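Local coordinates for protein D-aminoacyl-tRNA deacylase 1 (Homo sapiens, PDB 2OKV) that hydrolyses D-aminoacyl-tRNAs and mischarged glycyl-tRNA(Ala) to edit aminoacylation errors, and may also take part in DNA replication as a DNA-unwinding-element-binding protein, at residues B[3-8]-B[50-55]; B[26-31]-B[133-138]; B[40-45]-B[110-115]. All coordinates share one frame; numbering follows the deposited sequence.

Contact 1. Residues B[3-8]-B[50-55]; sequences AVVQRV and LNLRVF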
loop_
_atom_site.group_PDB
_atom_site.type_symbol
_atom_site.label_atom_id
_atom_site.label_comp_id
_atom_site.label_asym_id
_atom_site.label_seq_id
_atom_site.Cartn_x
_atom_site.Cartn_y
_atom_site.Cartn_z
ATOM N N ALA B 3 3.022 5.111 -7.218
ATOM C CA ALA B 3 2.794 3.674 -7.100
ATOM C C ALA B 3 3.051 3.214 -5.666
ATOM O O ALA B 3 3.969 3.711 -5.001
ATOM C CB ALA B 3 3.709 2.911 -8.072
ATOM N N VAL B 4 2.222 2.295 -5.187
ATOM C CA VAL B 4 2.529 1.570 -3.956
ATOM C C VAL B 4 2.857 0.153 -4.371
ATOM O O VAL B 4 2.071 -0.508 -5.038
ATOM C CB VAL B 4 1.399 1.624 -2.909
ATOM C CG1 VAL B 4 1.688 0.632 -1.740
ATOM C CG2 VAL B 4 1.245 3.055 -2.376
ATOM N N VAL B 5 4.044 -0.291 -3.979
ATOM C CA VAL B 5 4.565 -1.585 -4.371
ATOM C C VAL B 5 4.660 -2.457 -3.126
ATOM O O VAL B 5 5.274 -2.074 -2.112
ATOM C CB VAL B 5 5.960 -1.435 -5.027
ATOM C CG1 VAL B 5 6.547 -2.785 -5.338
ATOM C CG2 VAL B 5 5.876 -0.588 -6.312
ATOM N N GLN B 6 4.019 -3.617 -3.175
ATOM C CA GLN B 6 4.072 -4.540 -2.040
ATOM C C GLN B 6 4.699 -5.852 -2.482
ATOM O O GLN B 6 4.289 -6.420 -3.489
ATOM C CB GLN B 6 2.667 -4.788 -1.473
ATOM C CG GLN B 6 2.053 -3.542 -0.816
ATOM C CD GLN B 6 0.632 -3.764 -0.319
ATOM O OE1 GLN B 6 0.416 -4.340 0.755
ATOM N NE2 GLN B 6 -0.354 -3.245 -1.079
ATOM N N ARG B 7 5.681 -6.333 -1.729
ATOM C CA ARG B 7 6.305 -7.615 -2.039
ATOM C C ARG B 7 5.346 -8.700 -1.587
ATOM O O ARG B 7 4.877 -8.672 -0.458
ATOM C CB ARG B 7 7.647 -7.768 -1.314
ATOM C CG ARG B 7 8.337 -9.112 -1.572
ATOM C CD ARG B 7 9.700 -9.213 -0.910
ATOM N NE ARG B 7 9.588 -9.418 0.535
ATOM C CZ ARG B 7 10.618 -9.552 1.360
ATOM N NH1 ARG B 7 11.864 -9.473 0.898
ATOM N NH2 ARG B 7 10.400 -9.747 2.661
ATOM N N VAL B 8 5.071 -9.667 -2.455
ATOM C CA VAL B 8 4.069 -10.693 -2.125
ATOM C C VAL B 8 4.600 -12.131 -2.197
ATOM O O VAL B 8 5.501 -12.431 -3.018
ATOM C CB VAL B 8 2.790 -10.546 -2.999
ATOM C CG1 VAL B 8 2.127 -9.186 -2.767
ATOM C CG2 VAL B 8 3.091 -10.765 -4.486
ATOM N N LEU B 50 10.569 -2.271 -12.352
ATOM C CA LEU B 50 11.288 -3.446 -12.827
ATOM C C LEU B 50 12.650 -3.602 -12.170
ATOM O O LEU B 50 13.151 -4.716 -12.019
ATOM C CB LEU B 50 11.435 -3.403 -14.357
ATOM C CG LEU B 50 10.141 -3.665 -15.140
ATOM C CD1 LEU B 50 10.398 -3.524 -16.628
ATOM C CD2 LEU B 50 9.594 -5.045 -14.859
ATOM N N ASN B 51 13.234 -2.479 -11.768
ATOM C CA ASN B 51 14.574 -2.471 -11.180
ATOM C C ASN B 51 14.627 -2.357 -9.641
ATOM O O ASN B 51 15.707 -2.428 -9.032
ATOM C CB ASN B 51 15.411 -1.421 -11.907
ATOM C CG ASN B 51 15.624 -1.783 -13.397
ATOM O OD1 ASN B 51 16.485 -2.620 -13.726
ATOM N ND2 ASN B 51 14.824 -1.172 -14.306
ATOM N N LEU B 52 13.455 -2.228 -9.015
ATOM C CA LEU B 52 13.340 -2.088 -7.565
ATOM C C LEU B 52 13.819 -3.352 -6.828
ATOM O O LEU B 52 13.214 -4.427 -6.954
ATOM C CB LEU B 52 11.883 -1.813 -7.194
ATOM C CG LEU B 52 11.441 -1.050 -5.929
ATOM C CD1 LEU B 52 10.228 -1.721 -5.308
ATOM C CD2 LEU B 52 12.516 -0.783 -4.921
ATOM N N ARG B 53 14.869 -3.191 -6.035
ATOM C CA ARG B 53 15.524 -4.300 -5.331
ATOM C C ARG B 53 14.847 -4.607 -3.992
ATOM O O ARG B 53 15.255 -4.110 -2.935
ATOM C CB ARG B 53 16.998 -3.981 -5.073
ATOM C CG ARG B 53 17.922 -3.944 -6.293
ATOM C CD ARG B 53 19.293 -3.309 -5.882
ATOM N NE ARG B 53 20.435 -4.045 -6.407
ATOM C CZ ARG B 53 21.475 -4.471 -5.680
ATOM N NH1 ARG B 53 21.548 -4.240 -4.367
ATOM N NH2 ARG B 53 22.451 -5.145 -6.269
ATOM N N VAL B 54 13.841 -5.462 -4.051
ATOM C CA VAL B 54 13.028 -5.775 -2.898
ATOM C C VAL B 54 13.216 -7.240 -2.448
ATOM O O VAL B 54 12.684 -7.671 -1.417
ATOM C CB VAL B 54 11.571 -5.393 -3.258
ATOM C CG1 VAL B 54 10.637 -6.579 -3.294
ATOM C CG2 VAL B 54 11.093 -4.228 -2.437
ATOM N N PHE B 55 14.002 -7.990 -3.220
ATOM C CA PHE B 55 14.212 -9.421 -2.964
ATOM C C PHE B 55 15.616 -9.753 -2.472
ATOM O O PHE B 55 16.561 -8.993 -2.704
ATOM C CB PHE B 55 13.864 -10.238 -4.217
ATOM C CG PHE B 55 12.437 -10.063 -4.658
ATOM C CD1 PHE B 55 12.112 -9.200 -5.707
ATOM C CD2 PHE B 55 11.406 -10.738 -4.000
ATOM C CE1 PHE B 55 10.771 -9.007 -6.091
ATOM C CE2 PHE B 55 10.059 -10.561 -4.386
ATOM C CZ PHE B 55 9.749 -9.683 -5.428
#
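R7 and V5 of strand 3-8 reach from the five-stranded mixed sheet of the deacylase fold to 50-55, where helix 39-51 ends and V54 and F55 form a classic beta bulge against strand 65-66. The packing is tight around R7. CG lies anti to the backbone N (chi1 179°), which carries the aliphatic stem alongside the F55 ring, with R7 CG 3.6 Å from F55 CE2. V54 CG1 is wedged in the same place: 3.7 Å from R7 CD, it also sits 3.7 Å above the F55 ring, over its centre. The F55 ring also makes a T-shaped stack with Y72. Toward V5 the segments part, from 7.0 Å between the CA atoms of R7 and V54 to 9.4 Å between those of V5 and L52, and one methyl pair, V5 CG1 and L52 CD1, touches at 3.8 Å. R7 is partly exposed, but a bend at chi3 brings NH1 to the backbone of 50-55, and NH2 (to D138 O) and NE are hydrogen-bonded outside the segments. The first bond, R7 NH1 to V54 O at 3.0 Å, is bent at the hydrogen (139°), with the oxygen 28° out of the guanidinium plane.

Contact 2. Residues B[26-31]-B[133-138]; sequences GICVLL and VHIQND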
loop_
_atom_site.group_PDB
_atom_site.type_symbol
_atom_site.label_atom_id
_atom_site.label_comp_id
_atom_site.label_asym_id
_atom_site.label_seq_id
_atom_site.Cartn_x
_atom_site.Cartn_y
_atom_site.Cartn_z
ATOM N N GLY B 26 6.391 -12.423 -6.068
ATOM C CA GLY B 26 6.666 -11.261 -6.885
ATOM C C GLY B 26 6.199 -9.979 -6.218
ATOM O O GLY B 26 6.396 -9.768 -5.019
ATOM N N ILE B 27 5.539 -9.135 -6.994
ATOM C CA ILE B 27 5.227 -7.783 -6.554
ATOM C C ILE B 27 3.815 -7.359 -7.012
ATOM O O ILE B 27 3.423 -7.641 -8.137
ATOM C CB ILE B 27 6.419 -6.889 -7.023
ATOM C CG1 ILE B 27 6.985 -6.025 -5.916
ATOM C CG2 ILE B 27 6.309 -6.260 -8.431
ATOM C CD1 ILE B 27 8.386 -5.691 -6.180
ATOM N N CYS B 28 3.048 -6.739 -6.110
ATOM C CA CYS B 28 1.752 -6.146 -6.446
ATOM C C CYS B 28 1.927 -4.640 -6.474
ATOM O O CYS B 28 2.372 -4.038 -5.500
ATOM C CB CYS B 28 0.657 -6.532 -5.421
ATOM S SG CYS B 28 -0.989 -5.819 -5.774
ATOM N N VAL B 29 1.579 -4.039 -7.599
ATOM C CA VAL B 29 1.743 -2.612 -7.802
ATOM C C VAL B 29 0.359 -1.982 -7.898
ATOM O O VAL B 29 -0.461 -2.368 -8.748
ATOM C CB VAL B 29 2.541 -2.316 -9.101
ATOM C CG1 VAL B 29 2.714 -0.801 -9.308
ATOM C CG2 VAL B 29 3.897 -3.037 -9.070
ATOM N N LEU B 30 0.095 -1.030 -7.007
ATOM C CA LEU B 30 -1.086 -0.202 -7.114
ATOM C C LEU B 30 -0.664 1.096 -7.762
ATOM O O LEU B 30 0.174 1.820 -7.214
ATOM C CB LEU B 30 -1.702 0.029 -5.735
ATOM C CG LEU B 30 -2.217 -1.260 -5.075
ATOM C CD1 LEU B 30 -2.426 -1.062 -3.589
ATOM C CD2 LEU B 30 -3.539 -1.747 -5.738
ATOM N N LEU B 31 -1.245 1.388 -8.926
ATOM C CA LEU B 31 -0.750 2.460 -9.801
ATOM C C LEU B 31 -1.684 3.675 -9.888
ATOM O O LEU B 31 -2.815 3.571 -10.398
ATOM C CB LEU B 31 -0.522 1.898 -11.197
ATOM C CG LEU B 31 0.625 2.340 -12.112
ATOM C CD1 LEU B 31 0.030 2.708 -13.464
ATOM C CD2 LEU B 31 1.525 3.468 -11.586
ATOM N N VAL B 133 -8.612 -7.234 -4.204
ATOM C CA VAL B 133 -7.233 -7.527 -4.498
ATOM C C VAL B 133 -6.670 -8.209 -3.264
ATOM O O VAL B 133 -6.495 -7.569 -2.223
ATOM C CB VAL B 133 -6.448 -6.233 -4.868
ATOM C CG1 VAL B 133 -5.053 -6.593 -5.402
ATOM C CG2 VAL B 133 -7.269 -5.427 -5.938
ATOM N N HIS B 134 -6.456 -9.521 -3.377
ATOM C CA HIS B 134 -5.935 -10.324 -2.281
ATOM C C HIS B 134 -4.418 -10.195 -2.313
ATOM O O HIS B 134 -3.784 -10.563 -3.278
ATOM C CB HIS B 134 -6.367 -11.795 -2.431
ATOM C CG HIS B 134 -7.850 -12.009 -2.317
ATOM N ND1 HIS B 134 -8.742 -11.613 -3.293
ATOM C CD2 HIS B 134 -8.593 -12.586 -1.346
ATOM C CE1 HIS B 134 -9.972 -11.925 -2.923
ATOM N NE2 HIS B 134 -9.908 -12.528 -1.749
ATOM N N ILE B 135 -3.848 -9.602 -1.276
ATOM C CA ILE B 135 -2.430 -9.307 -1.265
ATOM C C ILE B 135 -1.802 -10.000 -0.069
ATOM O O ILE B 135 -2.081 -9.624 1.076
ATOM C CB ILE B 135 -2.169 -7.772 -1.196
ATOM C CG1 ILE B 135 -2.832 -7.077 -2.396
ATOM C CG2 ILE B 135 -0.660 -7.480 -1.166
ATOM C CD1 ILE B 135 -2.771 -5.564 -2.387
ATOM N N GLN B 136 -0.962 -11.011 -0.316
ATOM C CA GLN B 136 -0.226 -11.619 0.793
ATOM C C GLN B 136 1.143 -10.951 0.884
ATOM O O GLN B 136 2.118 -11.399 0.259
ATOM C CB GLN B 136 -0.127 -13.151 0.679
ATOM C CG GLN B 136 0.462 -13.783 1.970
ATOM C CD GLN B 136 0.598 -15.293 1.952
ATOM O OE1 GLN B 136 1.594 -15.851 2.472
ATOM N NE2 GLN B 136 -0.388 -15.973 1.385
ATOM N N ASN B 137 1.187 -9.850 1.640
ATOM C CA ASN B 137 2.369 -9.012 1.734
ATOM C C ASN B 137 3.446 -9.741 2.548
ATOM O O ASN B 137 3.246 -10.030 3.724
ATOM C CB ASN B 137 2.001 -7.657 2.351
ATOM C CG ASN B 137 3.130 -6.620 2.235
ATOM O OD1 ASN B 137 4.301 -6.948 2.328
ATOM N ND2 ASN B 137 2.762 -5.364 2.015
ATOM N N ASP B 138 4.568 -10.030 1.893
ATOM C CA ASP B 138 5.653 -10.873 2.430
ATOM C C ASP B 138 6.684 -10.036 3.173
ATOM O O ASP B 138 7.574 -9.446 2.547
ATOM C CB ASP B 138 6.296 -11.605 1.259
ATOM C CG ASP B 138 7.424 -12.501 1.660
ATOM O OD1 ASP B 138 7.443 -13.004 2.800
ATOM O OD2 ASP B 138 8.289 -12.722 0.790
#
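No flat group takes part where C28 meets I135 and V133; the touching atoms are a sulfur and the ends of branched aliphatic chains. The one buried amide on these segments, that of N137, stands apart from 26-31 and is held by hydrogen bonds at both ends, OD1 accepting from V141 N and ND2 bonded to T142 OG1. The H134 ring lies away from the contact, packing on S12 and T14 of strand 10-15. The junction is centred on C28 SG, which is 3.8 Å from I135 CD1 and 4.0 Å from I135 CG1. V133 CG1 is more distant, at 4.2 Å from C28 SG. Side chains meet between strands of two different sheets, with no hydrogen bond between the two segments: strand 26-32 lies within the five-stranded mixed sheet, and strand 131-137 borders a three-stranded antiparallel one. The sheets lie close together here, 7.4 Å apart between the CA atoms of C28 and I135. I135 also packs on Q6 and V8 of strand 2-8. At this border 133-138 pairs antiparallel with a strand of the second subunit, so the sheet continues through the homodimer. C28 belongs to the magnesium site together with V4, and its side chain lies about 4 Å from the ion. Its chi1 of 180° sets SG anti to the backbone N, directing it at I135, whose CD1 continues the extended chain (chi2 174°).

Contact 3. Residues B[40-45]-B[110-115]; sequences KELEHM and LEQLRK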
loop_
_atom_site.group_PDB
_atom_site.type_symbol
_atom_site.label_atom_id
_atom_site.label_comp_id
_atom_site.label_asym_id
_atom_site.label_seq_id
_atom_site.Cartn_x
_atom_site.Cartn_y
_atom_site.Cartn_z
ATOM N N LYS B 40 6.948 10.222 -20.580
ATOM C CA LYS B 40 8.152 10.244 -19.740
ATOM C C LYS B 40 7.932 9.549 -18.383
ATOM O O LYS B 40 8.713 8.682 -17.960
ATOM C CB LYS B 40 8.615 11.693 -19.550
ATOM C CG LYS B 40 9.964 11.847 -18.858
ATOM C CD LYS B 40 10.394 13.301 -18.816
ATOM C CE LYS B 40 11.509 13.500 -17.824
ATOM N NZ LYS B 40 12.006 14.898 -17.875
ATOM N N GLU B 41 6.862 9.909 -17.693
ATOM C CA GLU B 41 6.594 9.317 -16.379
ATOM C C GLU B 41 6.229 7.842 -16.515
ATOM O O GLU B 41 6.659 7.012 -15.713
ATOM C CB GLU B 41 5.474 10.083 -15.703
ATOM C CG GLU B 41 5.272 11.461 -16.359
ATOM C CD GLU B 41 5.748 12.559 -15.496
ATOM O OE1 GLU B 41 5.422 12.479 -14.301
ATOM O OE2 GLU B 41 6.425 13.494 -15.988
ATOM N N LEU B 42 5.451 7.520 -17.545
ATOM C CA LEU B 42 5.102 6.131 -17.851
ATOM C C LEU B 42 6.377 5.289 -17.959
ATOM O O LEU B 42 6.512 4.288 -17.261
ATOM C CB LEU B 42 4.308 6.072 -19.160
ATOM C CG LEU B 42 3.706 4.760 -19.674
ATOM C CD1 LEU B 42 2.649 5.084 -20.729
ATOM C CD2 LEU B 42 4.787 3.824 -20.256
ATOM N N GLU B 43 7.300 5.711 -18.825
ATOM C CA GLU B 43 8.572 4.991 -19.044
ATOM C C GLU B 43 9.468 4.954 -17.806
ATOM O O GLU B 43 10.078 3.920 -17.495
ATOM C CB GLU B 43 9.311 5.566 -20.257
ATOM C CG GLU B 43 8.543 5.280 -21.550
ATOM C CD GLU B 43 9.228 5.729 -22.829
ATOM O OE1 GLU B 43 10.435 6.050 -22.790
ATOM O OE2 GLU B 43 8.551 5.741 -23.895
ATOM N N HIS B 44 9.525 6.073 -17.093
ATOM C CA HIS B 44 10.312 6.150 -15.853
ATOM C C HIS B 44 9.765 5.245 -14.746
ATOM O O HIS B 44 10.528 4.569 -14.055
ATOM C CB HIS B 44 10.417 7.601 -15.379
ATOM C CG HIS B 44 11.436 8.416 -16.121
ATOM N ND1 HIS B 44 11.502 8.465 -17.499
ATOM C CD2 HIS B 44 12.423 9.226 -15.672
ATOM C CE1 HIS B 44 12.486 9.266 -17.865
ATOM N NE2 HIS B 44 13.059 9.744 -16.776
ATOM N N MET B 45 8.445 5.213 -14.586
ATOM C CA MET B 45 7.826 4.353 -13.575
ATOM C C MET B 45 8.016 2.859 -13.879
ATOM O O MET B 45 8.318 2.076 -12.974
ATOM C CB MET B 45 6.342 4.685 -13.391
ATOM C CG MET B 45 5.631 3.898 -12.276
ATOM S SD MET B 45 6.370 4.116 -10.637
ATOM C CE MET B 45 5.710 5.700 -10.118
ATOM N N LEU B 110 0.907 -0.839 -19.080
ATOM C CA LEU B 110 1.030 -2.297 -18.953
ATOM C C LEU B 110 1.774 -2.886 -20.131
ATOM O O LEU B 110 2.548 -3.832 -19.972
ATOM C CB LEU B 110 -0.337 -2.967 -18.865
ATOM C CG LEU B 110 -1.014 -3.109 -17.513
ATOM C CD1 LEU B 110 -2.267 -3.907 -17.781
ATOM C CD2 LEU B 110 -0.155 -3.812 -16.456
ATOM N N GLU B 111 1.533 -2.330 -21.317
ATOM C CA GLU B 111 2.218 -2.794 -22.519
ATOM C C GLU B 111 3.730 -2.497 -22.507
ATOM O O GLU B 111 4.513 -3.324 -23.003
ATOM C CB GLU B 111 1.518 -2.256 -23.783
ATOM C CG GLU B 111 1.990 -2.842 -25.113
ATOM C CD GLU B 111 1.772 -4.357 -25.267
ATOM O OE1 GLU B 111 1.063 -4.990 -24.457
ATOM O OE2 GLU B 111 2.334 -4.922 -26.225
ATOM N N GLN B 112 4.147 -1.348 -21.956
ATOM C CA GLN B 112 5.590 -1.035 -21.838
ATOM C C GLN B 112 6.246 -1.996 -20.848
ATOM O O GLN B 112 7.356 -2.466 -21.072
ATOM C CB GLN B 112 5.874 0.415 -21.389
ATOM C CG GLN B 112 6.895 1.248 -22.267
ATOM C CD GLN B 112 8.348 0.734 -22.332
ATOM O OE1 GLN B 112 8.608 -0.407 -22.723
ATOM N NE2 GLN B 112 9.307 1.614 -22.003
ATOM N N LEU B 113 5.549 -2.252 -19.744
ATOM C CA LEU B 113 5.977 -3.215 -18.740
ATOM C C LEU B 113 6.219 -4.595 -19.338
ATOM O O LEU B 113 7.255 -5.207 -19.081
ATOM C CB LEU B 113 4.920 -3.340 -17.641
ATOM C CG LEU B 113 5.097 -2.896 -16.187
ATOM C CD1 LEU B 113 4.094 -3.659 -15.346
ATOM C CD2 LEU B 113 6.492 -3.063 -15.607
ATOM N N ARG B 114 5.247 -5.090 -20.106
ATOM C CA ARG B 114 5.368 -6.385 -20.776
ATOM C C ARG B 114 6.496 -6.448 -21.805
ATOM O O ARG B 114 7.207 -7.453 -21.882
ATOM C CB ARG B 114 4.065 -6.773 -21.455
ATOM C CG ARG B 114 2.902 -6.977 -20.520
ATOM C CD ARG B 114 1.807 -7.694 -21.300
ATOM N NE ARG B 114 0.493 -7.086 -21.145
ATOM C CZ ARG B 114 -0.383 -7.404 -20.200
ATOM N NH1 ARG B 114 -0.090 -8.330 -19.286
ATOM N NH2 ARG B 114 -1.553 -6.784 -20.168
ATOM N N LYS B 115 6.661 -5.399 -22.604
ATOM C CA LYS B 115 7.711 -5.425 -23.617
ATOM C C LYS B 115 9.124 -5.268 -23.033
ATOM O O LYS B 115 10.094 -5.754 -23.623
ATOM C CB LYS B 115 7.429 -4.435 -24.752
ATOM C CG LYS B 115 8.076 -3.061 -24.646
ATOM C CD LYS B 115 7.966 -2.361 -26.000
ATOM C CE LYS B 115 7.913 -0.843 -25.877
ATOM N NZ LYS B 115 7.252 -0.281 -27.104
#
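Q112 carries this helix-to-helix contact, meeting L42 with its first carbons and E43 with its amide nitrogen. The backbones of helices 39-51 and 99-116 come close here, the CA atoms of E43 and Q112 being 7.3 Å apart, and Q112 starts out toward the other helix. The backbone sends CB toward L42, chi1 of -129°, off the staggered positions, leaves CG beside one methyl of that leucine, and the bend at chi2 (-63°) carries the amide across E43. L42 has CG anti to its backbone N and presents that methyl: L42 CD2 is 3.8 Å from Q112 CB and 3.9 Å from Q112 CG. The same leucine also packs on F105, S108 and F109 of helix 99-116. E43 places CG beside its backbone N and runs extended from there. Its CG, not its carboxylate, makes the nearest approach, with E43 CG 3.8 Å from Q112 NE2; E43 CD is at 4.2 Å from that nitrogen. The carboxylate and amide planes are nearly perpendicular, 84° apart, as the side chains cross. E43 OE2 is instead hydrogen-bonded to Q39 NE2 within its own helix. The nearest opposite charge across these segments is K115, but E43 OE2 and K115 NZ are 6.9 Å apart, so any attraction is probably weak. With methyl against methylene on the buried side and CH2 against an amide nitrogen at the partly exposed one, the chemistry implies that the helices are joined here by van der Waals contact rather than by a directional polar bond.

How the contacts relate
From the N terminus, strand 3-8 comes first, and contact 1 closes its loop when the chain reaches 50-55. Inside that loop, contact 2 opens at 26-31 and contact 3 at 40-45. Both close only later, at 133-138 and 110-115, so each crosses contact 1, whereas contact 3 lies wholly within the span of contact 2. Contact 1 ties the mixed sheet to the exit of helix 39-51, contact 2 joins that sheet to the three-stranded one at the dimer interface, and contact 3 pairs the two long helices. V4 O and L30 N, 2.8 Å apart, link contacts 1 and 2; L50 CG and L113 CD2, at 3.7 Å, link 1 and 3.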